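Local coordinates for protein ATP-dependent DNA helicase uvsW (PDB 1RIF) that couples ATP hydrolysis to 3'-5' translocation along DNA, unwinding duplexes and driving branch migration of Holliday junctions during phage T4 recombination and repair, at residues N39-F42 against N46-G49; D34-R37 against R41-Y44; I51-Y56 against N268-V273. The protein carries 1 engineered substitution. All coordinates share one frame; numbering follows the deposited sequence.

Contact 1: N39-F42 against N46-G49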
ATOM      1  N   ASN A  39     -17.668 -16.102 -15.530  1.00 23.68           N
ATOM      2  CA  ASN A  39     -16.692 -16.886 -14.798  1.00 24.28           C
ATOM      3  C   ASN A  39     -17.271 -18.286 -14.561  1.00 23.83           C
ATOM      4  O   ASN A  39     -18.353 -18.432 -13.994  1.00 23.54           O
ATOM      5  CB  ASN A  39     -16.366 -16.217 -13.459  1.00 23.41           C
ATOM      6  CG  ASN A  39     -15.087 -16.753 -12.845  1.00 24.25           C
ATOM      7  OD1 ASN A  39     -14.868 -17.966 -12.797  1.00 23.01           O
ATOM      8  ND2 ASN A  39     -14.236 -15.852 -12.368  1.00 22.98           N
ATOM      9  N   PRO A  40     -16.556 -19.334 -15.004  1.00 23.68           N
ATOM     10  CA  PRO A  40     -17.027 -20.715 -14.825  1.00 21.02           C
ATOM     11  C   PRO A  40     -17.170 -21.138 -13.353  1.00 20.67           C
ATOM     12  O   PRO A  40     -17.889 -22.093 -13.041  1.00 20.50           O
ATOM     13  CB  PRO A  40     -15.986 -21.537 -15.594  1.00 20.94           C
ATOM     14  CG  PRO A  40     -14.733 -20.712 -15.473  1.00 21.98           C
ATOM     15  CD  PRO A  40     -15.239 -19.299 -15.674  1.00 22.60           C
ATOM     16  N   ARG A  41     -16.488 -20.430 -12.456  1.00 20.17           N
ATOM     17  CA  ARG A  41     -16.570 -20.732 -11.029  1.00 20.47           C
ATOM     18  C   ARG A  41     -17.972 -20.392 -10.526  1.00 20.76           C
ATOM     19  O   ARG A  41     -18.443 -20.947  -9.536  1.00 20.68           O
ATOM     20  CB  ARG A  41     -15.516 -19.936 -10.252  1.00 21.94           C
ATOM     21  CG  ARG A  41     -14.076 -20.382 -10.544  1.00 24.68           C
ATOM     22  CD  ARG A  41     -13.065 -19.548  -9.776  1.00 28.56           C
ATOM     23  NE  ARG A  41     -13.431 -19.429  -8.368  1.00 33.28           N
ATOM     24  CZ  ARG A  41     -13.690 -18.276  -7.751  1.00 34.34           C
ATOM     25  NH1 ARG A  41     -13.620 -17.131  -8.418  1.00 32.92           N
ATOM     26  NH2 ARG A  41     -14.025 -18.268  -6.466  1.00 35.71           N
ATOM     27  N   PHE A  42     -18.629 -19.474 -11.232  1.00 20.98           N
ATOM     28  CA  PHE A  42     -19.984 -19.040 -10.919  1.00 21.21           C
ATOM     29  C   PHE A  42     -20.961 -19.862 -11.752  1.00 21.82           C
ATOM     30  O   PHE A  42     -21.940 -20.390 -11.235  1.00 22.12           O
ATOM     31  CB  PHE A  42     -20.156 -17.554 -11.262  1.00 21.85           C
ATOM     32  CG  PHE A  42     -21.590 -17.130 -11.432  1.00 20.65           C
ATOM     33  CD1 PHE A  42     -22.394 -16.867 -10.325  1.00 21.83           C
ATOM     34  CD2 PHE A  42     -22.143 -17.013 -12.706  1.00 20.68           C
ATOM     35  CE1 PHE A  42     -23.731 -16.491 -10.489  1.00 20.31           C
ATOM     36  CE2 PHE A  42     -23.469 -16.641 -12.884  1.00 20.02           C
ATOM     37  CZ  PHE A  42     -24.266 -16.380 -11.775  1.00 20.56           C
ATOM     38  N   ASN A  46     -18.731 -23.289  -7.251  1.00 22.97           N
ATOM     39  CA  ASN A  46     -19.352 -22.899  -5.984  1.00 22.84           C
ATOM     40  C   ASN A  46     -19.323 -21.404  -5.690  1.00 23.14           C
ATOM     41  O   ASN A  46     -19.570 -20.989  -4.559  1.00 26.06           O
ATOM     42  CB  ASN A  46     -18.648 -23.612  -4.826  1.00 23.94           C
ATOM     43  CG  ASN A  46     -18.402 -25.085  -5.098  1.00 25.22           C
ATOM     44  OD1 ASN A  46     -19.324 -25.835  -5.422  1.00 26.91           O
ATOM     45  ND2 ASN A  46     -17.151 -25.509  -4.952  1.00 26.39           N
ATOM     46  N   TRP A  47     -19.027 -20.588  -6.690  1.00 22.18           N
ATOM     47  CA  TRP A  47     -18.938 -19.152  -6.471  1.00 20.98           C
ATOM     48  C   TRP A  47     -20.222 -18.383  -6.767  1.00 21.47           C
ATOM     49  O   TRP A  47     -20.883 -18.625  -7.779  1.00 19.82           O
ATOM     50  CB  TRP A  47     -17.791 -18.601  -7.313  1.00 20.19           C
ATOM     51  CG  TRP A  47     -17.428 -17.188  -7.028  1.00 19.37           C
ATOM     52  CD1 TRP A  47     -17.299 -16.602  -5.799  1.00 19.48           C
ATOM     53  CD2 TRP A  47     -17.043 -16.201  -7.987  1.00 20.03           C
ATOM     54  NE1 TRP A  47     -16.855 -15.312  -5.932  1.00 20.11           N
ATOM     55  CE2 TRP A  47     -16.686 -15.036  -7.264  1.00 21.08           C
ATOM     56  CE3 TRP A  47     -16.962 -16.183  -9.389  1.00 18.29           C
ATOM     57  CZ2 TRP A  47     -16.250 -13.865  -7.901  1.00 19.93           C
ATOM     58  CZ3 TRP A  47     -16.530 -15.019 -10.021  1.00 18.24           C
ATOM     59  CH2 TRP A  47     -16.180 -13.878  -9.279  1.00 19.21           C
ATOM     60  N   ASP A  48     -20.567 -17.449  -5.878  1.00 21.48           N
ATOM     61  CA  ASP A  48     -21.769 -16.631  -6.053  1.00 20.67           C
ATOM     62  C   ASP A  48     -21.483 -15.308  -6.779  1.00 20.64           C
ATOM     63  O   ASP A  48     -22.339 -14.425  -6.823  1.00 20.70           O
ATOM     64  CB  ASP A  48     -22.441 -16.350  -4.694  1.00 20.43           C
ATOM     65  CG  ASP A  48     -21.534 -15.598  -3.722  1.00 22.54           C
ATOM     66  OD1 ASP A  48     -20.396 -15.254  -4.106  1.00 23.41           O
ATOM     67  OD2 ASP A  48     -21.960 -15.349  -2.569  1.00 21.02           O
ATOM     68  N   GLY A  49     -20.282 -15.181  -7.343  1.00 18.47           N
ATOM     69  CA  GLY A  49     -19.912 -13.976  -8.069  1.00 17.68           C
ATOM     70  C   GLY A  49     -19.479 -12.776  -7.236  1.00 18.32           C
ATOM     71  O   GLY A  49     -19.194 -11.711  -7.786  1.00 16.85           O
TER
HETATM   72  O   HOH W   1     -23.070 -19.855  -8.101  1.00 25.07           O
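Arg41 and Trp47 form a cation-pi stack at the protein surface, joining the short helix 40-43 to the loop that runs from it to strand 50-52 in the N-terminal part of UvsW. The guanidinium lies nearly flat on the indole, the planes 26° apart, with Arg41 CZ 4.1 Å from the centroid of the Trp47 five-membered ring. NH2 hangs over CG and CD1, while NH1 reaches the fusion bond and CE3, so both ends of the cation meet the ring. A bend at chi3 (48°) folds the Arg41 chain back and brings its guanidinium over that face. Against the opposite face rests Gly49, its CA above the centre of the indole. Asn39 adds a contact at the rim: its CB lies in plane at the ring edge, and its amide, turned steeply to the indole, places ND2 3.4 Å from Trp47 CZ3. That same side chain serves as the helix N-cap, since Asn39 OD1 accepts from Arg41 N at 3.0 Å. The backbone adds a hydrogen bond from Trp47 N to Arg41 O, 2.9 Å long. Next to it, Phe42 CA makes a C-H...O contact of 3.3 Å with Trp47 O, and Phe42 CB packs on Trp47 CE3. The indole NE1 has its own acceptor, Arg50 O. The whole is an example of an N-capped single-turn helix, set in the connection between two antiparallel strands and closed by an arginine-tryptophan cation-pi stack.

Contact 2: D34-R37 against R41-Y44; sequences DGYR and RFRY
Tyr36 and Phe42 make a T-shaped aromatic pair within the excursion that connects the antiparallel strands 30-32 and 50-52. Tyr36 belongs to the loop entering this excursion, Phe42 to the short helix 40-43 that follows, and the pair is a local one, two rings six residues apart in sequence meeting across the bend of the chain. Tyr36 supplies the edge: its CD1 sits above the centre of the Phe42 ring, and CE1 comes within 3.6 Å of Phe42 CZ. The centroids are 4.9 Å apart and the planes stand at 82°, close to perpendicular. The tyrosine reaches this pose by an uncommon rotation, chi1 89°, which sets CG between the backbone N and the carbonyl carbon. Phe42, by contrast, has CG opposite its own backbone N (chi1 160°), and in this position one face of its ring is turned to the tyrosine edge.

Arg37 borders the same phenylalanine. Its CA approaches Phe42 CD2 at 3.4 Å, obliquely to the ring, and its CG lies 4.0 Å from Phe42 CE2. From there the extended arginine chain runs beside the phenylalanine in the same direction, so that the CG methylene, rather than the charged end, borders the ring. The guanidinium continues to the tyrosine, whose OH stands 3.2 Å above the plane of the Arg37 guanidinium near its rim.

No hydrogen bond joins the two segments. The remaining contact is made by aliphatic carbons of Arg43: Arg37 O sits close to Arg43 CG and is 3.0 Å from Arg43 CD.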
ATOM      1  N   ASP A  34     -16.852  -7.700 -11.244  1.00 24.75           N
ATOM      2  CA  ASP A  34     -17.235  -7.296 -12.588  1.00 26.23           C
ATOM      3  C   ASP A  34     -16.968  -8.433 -13.566  1.00 26.40           C
ATOM      4  O   ASP A  34     -15.853  -8.933 -13.662  1.00 26.48           O
ATOM      5  CB  ASP A  34     -16.450  -6.045 -13.003  1.00 30.09           C
ATOM      6  CG  ASP A  34     -16.830  -5.541 -14.387  1.00 34.65           C
ATOM      7  OD1 ASP A  34     -18.032  -5.274 -14.619  1.00 35.49           O
ATOM      8  OD2 ASP A  34     -15.923  -5.404 -15.245  1.00 39.66           O
ATOM      9  N   GLY A  35     -18.003  -8.860 -14.279  1.00 26.31           N
ATOM     10  CA  GLY A  35     -17.816  -9.931 -15.235  1.00 25.93           C
ATOM     11  C   GLY A  35     -18.218 -11.308 -14.754  1.00 25.19           C
ATOM     12  O   GLY A  35     -18.064 -12.280 -15.492  1.00 25.91           O
ATOM     13  N   TYR A  36     -18.702 -11.413 -13.520  1.00 25.48           N
ATOM     14  CA  TYR A  36     -19.146 -12.706 -13.008  1.00 27.49           C
ATOM     15  C   TYR A  36     -20.365 -12.977 -13.888  1.00 29.16           C
ATOM     16  O   TYR A  36     -21.101 -12.048 -14.243  1.00 33.33           O
ATOM     17  CB  TYR A  36     -19.548 -12.612 -11.520  1.00 26.31           C
ATOM     18  CG  TYR A  36     -21.007 -12.258 -11.275  1.00 25.47           C
ATOM     19  CD1 TYR A  36     -22.002 -13.238 -11.337  1.00 24.86           C
ATOM     20  CD2 TYR A  36     -21.400 -10.934 -11.053  1.00 25.53           C
ATOM     21  CE1 TYR A  36     -23.354 -12.913 -11.194  1.00 23.96           C
ATOM     22  CE2 TYR A  36     -22.751 -10.597 -10.909  1.00 24.83           C
ATOM     23  CZ  TYR A  36     -23.719 -11.594 -10.985  1.00 24.57           C
ATOM     24  OH  TYR A  36     -25.048 -11.270 -10.874  1.00 23.98           O
ATOM     25  N   ARG A  37     -20.562 -14.239 -14.236  1.00 28.56           N
ATOM     26  CA  ARG A  37     -21.650 -14.705 -15.103  1.00 26.42           C
ATOM     27  C   ARG A  37     -20.888 -15.355 -16.233  1.00 25.52           C
ATOM     28  O   ARG A  37     -21.356 -16.314 -16.844  1.00 25.15           O
ATOM     29  CB  ARG A  37     -22.541 -13.575 -15.663  1.00 23.00           C
ATOM     30  CG  ARG A  37     -23.653 -13.091 -14.724  1.00 23.05           C
ATOM     31  CD  ARG A  37     -24.808 -12.454 -15.513  1.00 22.42           C
ATOM     32  NE  ARG A  37     -25.821 -11.780 -14.689  1.00 21.17           N
ATOM     33  CZ  ARG A  37     -25.659 -10.600 -14.091  1.00 22.63           C
ATOM     34  NH1 ARG A  37     -24.517  -9.935 -14.203  1.00 22.17           N
ATOM     35  NH2 ARG A  37     -26.654 -10.056 -13.410  1.00 23.08           N
ATOM     36  N   ARG A  41     -16.488 -20.430 -12.456  1.00 20.17           N
ATOM     37  CA  ARG A  41     -16.570 -20.732 -11.029  1.00 20.47           C
ATOM     38  C   ARG A  41     -17.972 -20.392 -10.526  1.00 20.76           C
ATOM     39  O   ARG A  41     -18.443 -20.947  -9.536  1.00 20.68           O
ATOM     40  CB  ARG A  41     -15.516 -19.936 -10.252  1.00 21.94           C
ATOM     41  CG  ARG A  41     -14.076 -20.382 -10.544  1.00 24.68           C
ATOM     42  CD  ARG A  41     -13.065 -19.548  -9.776  1.00 28.56           C
ATOM     43  NE  ARG A  41     -13.431 -19.429  -8.368  1.00 33.28           N
ATOM     44  CZ  ARG A  41     -13.690 -18.276  -7.751  1.00 34.34           C
ATOM     45  NH1 ARG A  41     -13.620 -17.131  -8.418  1.00 32.92           N
ATOM     46  NH2 ARG A  41     -14.025 -18.268  -6.466  1.00 35.71           N
ATOM     47  N   PHE A  42     -18.629 -19.474 -11.232  1.00 20.98           N
ATOM     48  CA  PHE A  42     -19.984 -19.040 -10.919  1.00 21.21           C
ATOM     49  C   PHE A  42     -20.961 -19.862 -11.752  1.00 21.82           C
ATOM     50  O   PHE A  42     -21.940 -20.390 -11.235  1.00 22.12           O
ATOM     51  CB  PHE A  42     -20.156 -17.554 -11.262  1.00 21.85           C
ATOM     52  CG  PHE A  42     -21.590 -17.130 -11.432  1.00 20.65           C
ATOM     53  CD1 PHE A  42     -22.394 -16.867 -10.325  1.00 21.83           C
ATOM     54  CD2 PHE A  42     -22.143 -17.013 -12.706  1.00 20.68           C
ATOM     55  CE1 PHE A  42     -23.731 -16.491 -10.489  1.00 20.31           C
ATOM     56  CE2 PHE A  42     -23.469 -16.641 -12.884  1.00 20.02           C
ATOM     57  CZ  PHE A  42     -24.266 -16.380 -11.775  1.00 20.56           C
ATOM     58  N   ARG A  43     -20.686 -19.962 -13.047  1.00 22.53           N
ATOM     59  CA  ARG A  43     -21.550 -20.710 -13.945  1.00 25.20           C
ATOM     60  C   ARG A  43     -21.692 -22.180 -13.578  1.00 25.19           C
ATOM     61  O   ARG A  43     -22.773 -22.744 -13.716  1.00 28.00           O
ATOM     62  CB  ARG A  43     -21.045 -20.611 -15.381  1.00 26.69           C
ATOM     63  CG  ARG A  43     -21.066 -19.214 -15.954  1.00 31.44           C
ATOM     64  CD  ARG A  43     -20.783 -19.233 -17.448  1.00 34.50           C
ATOM     65  NE  ARG A  43     -21.727 -20.092 -18.159  1.00 37.89           N
ATOM     66  CZ  ARG A  43     -21.725 -20.273 -19.478  1.00 39.00           C
ATOM     67  NH1 ARG A  43     -20.825 -19.651 -20.233  1.00 38.77           N
ATOM     68  NH2 ARG A  43     -22.622 -21.077 -20.041  1.00 38.92           N
ATOM     69  N   TYR A  44     -20.614 -22.801 -13.108  1.00 23.58           N
ATOM     70  CA  TYR A  44     -20.669 -24.219 -12.757  1.00 21.77           C
ATOM     71  C   TYR A  44     -20.124 -24.566 -11.376  1.00 21.37           C
ATOM     72  O   TYR A  44     -20.501 -25.588 -10.794  1.00 20.24           O
ATOM     73  CB  TYR A  44     -19.918 -25.044 -13.808  1.00 22.62           C
ATOM     74  CG  TYR A  44     -20.310 -24.724 -15.233  1.00 23.32           C
ATOM     75  CD1 TYR A  44     -19.709 -23.669 -15.923  1.00 23.20           C
ATOM     76  CD2 TYR A  44     -21.295 -25.464 -15.888  1.00 22.60           C
ATOM     77  CE1 TYR A  44     -20.078 -23.359 -17.231  1.00 24.36           C
ATOM     78  CE2 TYR A  44     -21.673 -25.164 -17.192  1.00 24.53           C
ATOM     79  CZ  TYR A  44     -21.061 -24.112 -17.859  1.00 25.31           C
ATOM     80  OH  TYR A  44     -21.430 -23.824 -19.155  1.00 27.67           O
TER

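Contact 3: I51-Y56 against N268-V273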
ATOM      1  N   ILE A  51     -16.925 -10.927  -4.317  1.00 19.53           N
ATOM      2  CA  ILE A  51     -15.595 -10.939  -3.740  1.00 20.48           C
ATOM      3  C   ILE A  51     -15.736 -10.609  -2.265  1.00 20.01           C
ATOM      4  O   ILE A  51     -16.315  -9.595  -1.897  1.00 20.71           O
ATOM      5  CB  ILE A  51     -14.689  -9.927  -4.471  1.00 21.12           C
ATOM      6  CG1 ILE A  51     -14.348 -10.492  -5.856  1.00 21.87           C
ATOM      7  CG2 ILE A  51     -13.420  -9.653  -3.661  1.00 22.80           C
ATOM      8  CD1 ILE A  51     -13.740  -9.497  -6.793  1.00 23.42           C
ATOM      9  N   ARG A  52     -15.228 -11.505  -1.428  1.00 21.86           N
ATOM     10  CA  ARG A  52     -15.290 -11.369   0.025  1.00 22.37           C
ATOM     11  C   ARG A  52     -13.926 -10.931   0.589  1.00 22.89           C
ATOM     12  O   ARG A  52     -12.957 -11.694   0.563  1.00 22.58           O
ATOM     13  CB  ARG A  52     -15.703 -12.721   0.648  1.00 23.04           C
ATOM     14  CG  ARG A  52     -17.208 -12.954   0.903  1.00 25.19           C
ATOM     15  CD  ARG A  52     -18.071 -12.654  -0.295  1.00 25.61           C
ATOM     16  NE  ARG A  52     -19.380 -13.320  -0.291  1.00 25.20           N
ATOM     17  CZ  ARG A  52     -20.406 -13.061   0.529  1.00 25.91           C
ATOM     18  NH1 ARG A  52     -20.333 -12.137   1.479  1.00 23.03           N
ATOM     19  NH2 ARG A  52     -21.546 -13.716   0.363  1.00 26.69           N
ATOM     20  N   LEU A  53     -13.842  -9.703   1.087  1.00 21.92           N
ATOM     21  CA  LEU A  53     -12.585  -9.225   1.663  1.00 23.78           C
ATOM     22  C   LEU A  53     -12.408  -9.791   3.082  1.00 23.17           C
ATOM     23  O   LEU A  53     -11.305  -9.823   3.611  1.00 23.69           O
ATOM     24  CB  LEU A  53     -12.543  -7.685   1.664  1.00 22.48           C
ATOM     25  CG  LEU A  53     -12.511  -7.077   0.254  1.00 22.98           C
ATOM     26  CD1 LEU A  53     -12.583  -5.563   0.294  1.00 22.46           C
ATOM     27  CD2 LEU A  53     -11.231  -7.524  -0.431  1.00 24.48           C
ATOM     28  N   LEU A  54     -13.503 -10.238   3.690  1.00 24.48           N
ATOM     29  CA  LEU A  54     -13.455 -10.841   5.022  1.00 24.27           C
ATOM     30  C   LEU A  54     -13.574 -12.356   4.787  1.00 25.06           C
ATOM     31  O   LEU A  54     -14.650 -12.846   4.456  1.00 24.32           O
ATOM     32  CB  LEU A  54     -14.641 -10.359   5.868  1.00 24.67           C
ATOM     33  CG  LEU A  54     -14.538 -10.410   7.394  1.00 25.58           C
ATOM     34  CD1 LEU A  54     -15.879 -10.832   7.953  1.00 24.48           C
ATOM     35  CD2 LEU A  54     -13.443 -11.373   7.844  1.00 28.33           C
ATOM     36  N   ASP A  55     -12.480 -13.095   4.939  1.00 24.56           N
ATOM     37  CA  ASP A  55     -12.525 -14.531   4.707  1.00 25.69           C
ATOM     38  C   ASP A  55     -13.086 -15.293   5.913  1.00 25.81           C
ATOM     39  O   ASP A  55     -13.447 -14.700   6.929  1.00 24.48           O
ATOM     40  CB  ASP A  55     -11.126 -15.058   4.337  1.00 25.96           C
ATOM     41  CG  ASP A  55     -10.136 -14.996   5.497  1.00 26.74           C
ATOM     42  OD1 ASP A  55     -10.518 -14.539   6.590  1.00 28.93           O
ATOM     43  OD2 ASP A  55      -8.969 -15.409   5.316  1.00 26.88           O
ATOM     44  N   TYR A  56     -13.181 -16.611   5.794  1.00 26.73           N
ATOM     45  CA  TYR A  56     -13.704 -17.415   6.892  1.00 28.55           C
ATOM     46  C   TYR A  56     -12.701 -17.532   8.031  1.00 29.05           C
ATOM     47  O   TYR A  56     -13.026 -18.033   9.106  1.00 30.50           O
ATOM     48  CB  TYR A  56     -14.111 -18.803   6.398  1.00 28.45           C
ATOM     49  CG  TYR A  56     -15.368 -18.790   5.565  1.00 26.69           C
ATOM     50  CD1 TYR A  56     -15.311 -18.914   4.178  1.00 26.28           C
ATOM     51  CD2 TYR A  56     -16.618 -18.642   6.166  1.00 26.47           C
ATOM     52  CE1 TYR A  56     -16.469 -18.897   3.409  1.00 27.29           C
ATOM     53  CE2 TYR A  56     -17.782 -18.622   5.409  1.00 27.28           C
ATOM     54  CZ  TYR A  56     -17.700 -18.752   4.031  1.00 25.61           C
ATOM     55  OH  TYR A  56     -18.847 -18.754   3.280  1.00 27.10           O
ATOM     56  N   ASN A 268     -15.282  -2.195  -6.551  1.00 35.20           N
ATOM     57  CA  ASN A 268     -14.094  -2.677  -5.862  1.00 32.68           C
ATOM     58  C   ASN A 268     -13.248  -1.660  -5.099  1.00 31.98           C
ATOM     59  O   ASN A 268     -12.212  -2.027  -4.545  1.00 31.10           O
ATOM     60  CB  ASN A 268     -13.204  -3.428  -6.855  1.00 32.85           C
ATOM     61  CG  ASN A 268     -12.766  -2.562  -8.024  1.00 32.73           C
ATOM     62  OD1 ASN A 268     -12.183  -3.060  -8.986  1.00 35.08           O
ATOM     63  ND2 ASN A 268     -13.039  -1.263  -7.945  1.00 32.28           N
ATOM     64  N   ILE A 269     -13.665  -0.394  -5.057  1.00 30.86           N
ATOM     65  CA  ILE A 269     -12.895   0.623  -4.328  1.00 29.90           C
ATOM     66  C   ILE A 269     -12.489   0.104  -2.949  1.00 29.80           C
ATOM     67  O   ILE A 269     -11.455   0.479  -2.396  1.00 29.26           O
ATOM     68  CB  ILE A 269     -13.708   1.929  -4.126  1.00 30.47           C
ATOM     69  CG1 ILE A 269     -12.891   2.939  -3.314  1.00 29.38           C
ATOM     70  CG2 ILE A 269     -15.020   1.632  -3.403  1.00 30.56           C
ATOM     71  CD1 ILE A 269     -11.624   3.412  -4.002  1.00 29.40           C
ATOM     72  N   MET A 270     -13.322  -0.775  -2.409  1.00 29.20           N
ATOM     73  CA  MET A 270     -13.108  -1.359  -1.097  1.00 27.91           C
ATOM     74  C   MET A 270     -11.782  -2.122  -0.948  1.00 25.50           C
ATOM     75  O   MET A 270     -11.148  -2.056   0.104  1.00 23.72           O
ATOM     76  CB  MET A 270     -14.292  -2.268  -0.771  1.00 29.37           C
ATOM     77  CG  MET A 270     -14.402  -2.676   0.673  1.00 33.26           C
ATOM     78  SD  MET A 270     -16.049  -3.306   1.047  1.00 36.96           S
ATOM     79  CE  MET A 270     -16.640  -2.059   2.220  1.00 32.66           C
ATOM     80  N   GLN A 271     -11.349  -2.837  -1.982  1.00 24.01           N
ATOM     81  CA  GLN A 271     -10.100  -3.572  -1.848  1.00 24.91           C
ATOM     82  C   GLN A 271      -8.848  -2.749  -2.120  1.00 23.86           C
ATOM     83  O   GLN A 271      -7.733  -3.242  -1.952  1.00 24.04           O
ATOM     84  CB  GLN A 271     -10.096  -4.855  -2.694  1.00 25.34           C
ATOM     85  CG  GLN A 271     -10.211  -4.688  -4.177  1.00 27.02           C
ATOM     86  CD  GLN A 271     -10.043  -6.018  -4.913  1.00 28.38           C
ATOM     87  OE1 GLN A 271     -10.400  -6.133  -6.085  1.00 28.35           O
ATOM     88  NE2 GLN A 271      -9.485  -7.023  -4.227  1.00 27.44           N
ATOM     89  N   TYR A 272      -9.022  -1.495  -2.530  1.00 22.67           N
ATOM     90  CA  TYR A 272      -7.869  -0.635  -2.754  1.00 21.71           C
ATOM     91  C   TYR A 272      -7.554   0.019  -1.415  1.00 20.48           C
ATOM     92  O   TYR A 272      -6.392   0.234  -1.086  1.00 21.18           O
ATOM     93  CB  TYR A 272      -8.148   0.412  -3.847  1.00 22.04           C
ATOM     94  CG  TYR A 272      -8.274  -0.197  -5.237  1.00 24.02           C
ATOM     95  CD1 TYR A 272      -9.453  -0.832  -5.636  1.00 24.81           C
ATOM     96  CD2 TYR A 272      -7.195  -0.198  -6.127  1.00 24.37           C
ATOM     97  CE1 TYR A 272      -9.554  -1.458  -6.882  1.00 24.86           C
ATOM     98  CE2 TYR A 272      -7.285  -0.820  -7.375  1.00 25.10           C
ATOM     99  CZ  TYR A 272      -8.471  -1.450  -7.744  1.00 26.96           C
ATOM    100  OH  TYR A 272      -8.574  -2.091  -8.964  1.00 27.26           O
ATOM    101  N   VAL A 273      -8.583   0.318  -0.624  1.00 20.10           N
ATOM    102  CA  VAL A 273      -8.347   0.912   0.689  1.00 19.66           C
ATOM    103  C   VAL A 273      -7.914  -0.208   1.634  1.00 19.08           C
ATOM    104  O   VAL A 273      -7.219   0.026   2.620  1.00 18.05           O
ATOM    105  CB  VAL A 273      -9.608   1.623   1.251  1.00 20.60           C
ATOM    106  CG1 VAL A 273     -10.202   2.531   0.189  1.00 21.91           C
ATOM    107  CG2 VAL A 273     -10.617   0.622   1.713  1.00 23.02           C
TER
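Leu53 and Gln271 have the nearest CA atoms of the two segments, 7.1 Å apart, and no hydrogen bond crosses between the segments. At Leu53 the chain has just left strand 50-52 and turned out of extended geometry. Facing it is the opening turn of helix 269-276, in which Gln271 N donates to Asn268 O (2.8 Å) and Tyr272 N to Ile269 O (3.1 Å). The gap between the two backbones is spanned by side chains, chiefly that of Leu53. Its CD1 presses on Met270 CG at 3.4 Å, tighter than ordinary van der Waals contact, while CD2 lies nearest Gln271 CB, at 3.7 Å, with CD1 also close to that CB. Met270 turns its CG away from its own backbone N (chi1 -165°), and it is this methylene, not the sulfur, that receives the leucine. Gln271 meets Leu53 chiefly through its CB, and its side chain, which crosses the leucine at about a right angle, also touches Phe31 of strand 30-32. Leu64 extends the apolar patch, touching Leu53, Met270 and Val273. A bound magnesium ion lies about 7 Å from the side chain of Met270. The chemistry implies that, at this point, the UvsW N-terminal region meets the helicase ATP-binding region by apolar packing without a hydrogen bond between these segments, so the fit probably rests on shape complementarity.

Overall arrangement
The three contacts trace one excursion of the chain and its return to the body of the protein. Contact 2 begins first, at residue 34, and contact 1 follows on overlapping residues; their centres are 4 Å apart. They share Arg41, Phe42 and helix 40-43, and Gly49 and Trp47 of contact 1 pack on Tyr36 of contact 2. Both lie at the surface, about 28 Å from the centre of the chain. Contact 3 comes later, its centre about 17 Å from either of the others, where the chain, just past strand 50-52, meets helix 269-276. The first two lie within a local projection of the N-terminal region, whereas the third bridges more than 200 residues to join that region to the ATP-binding one.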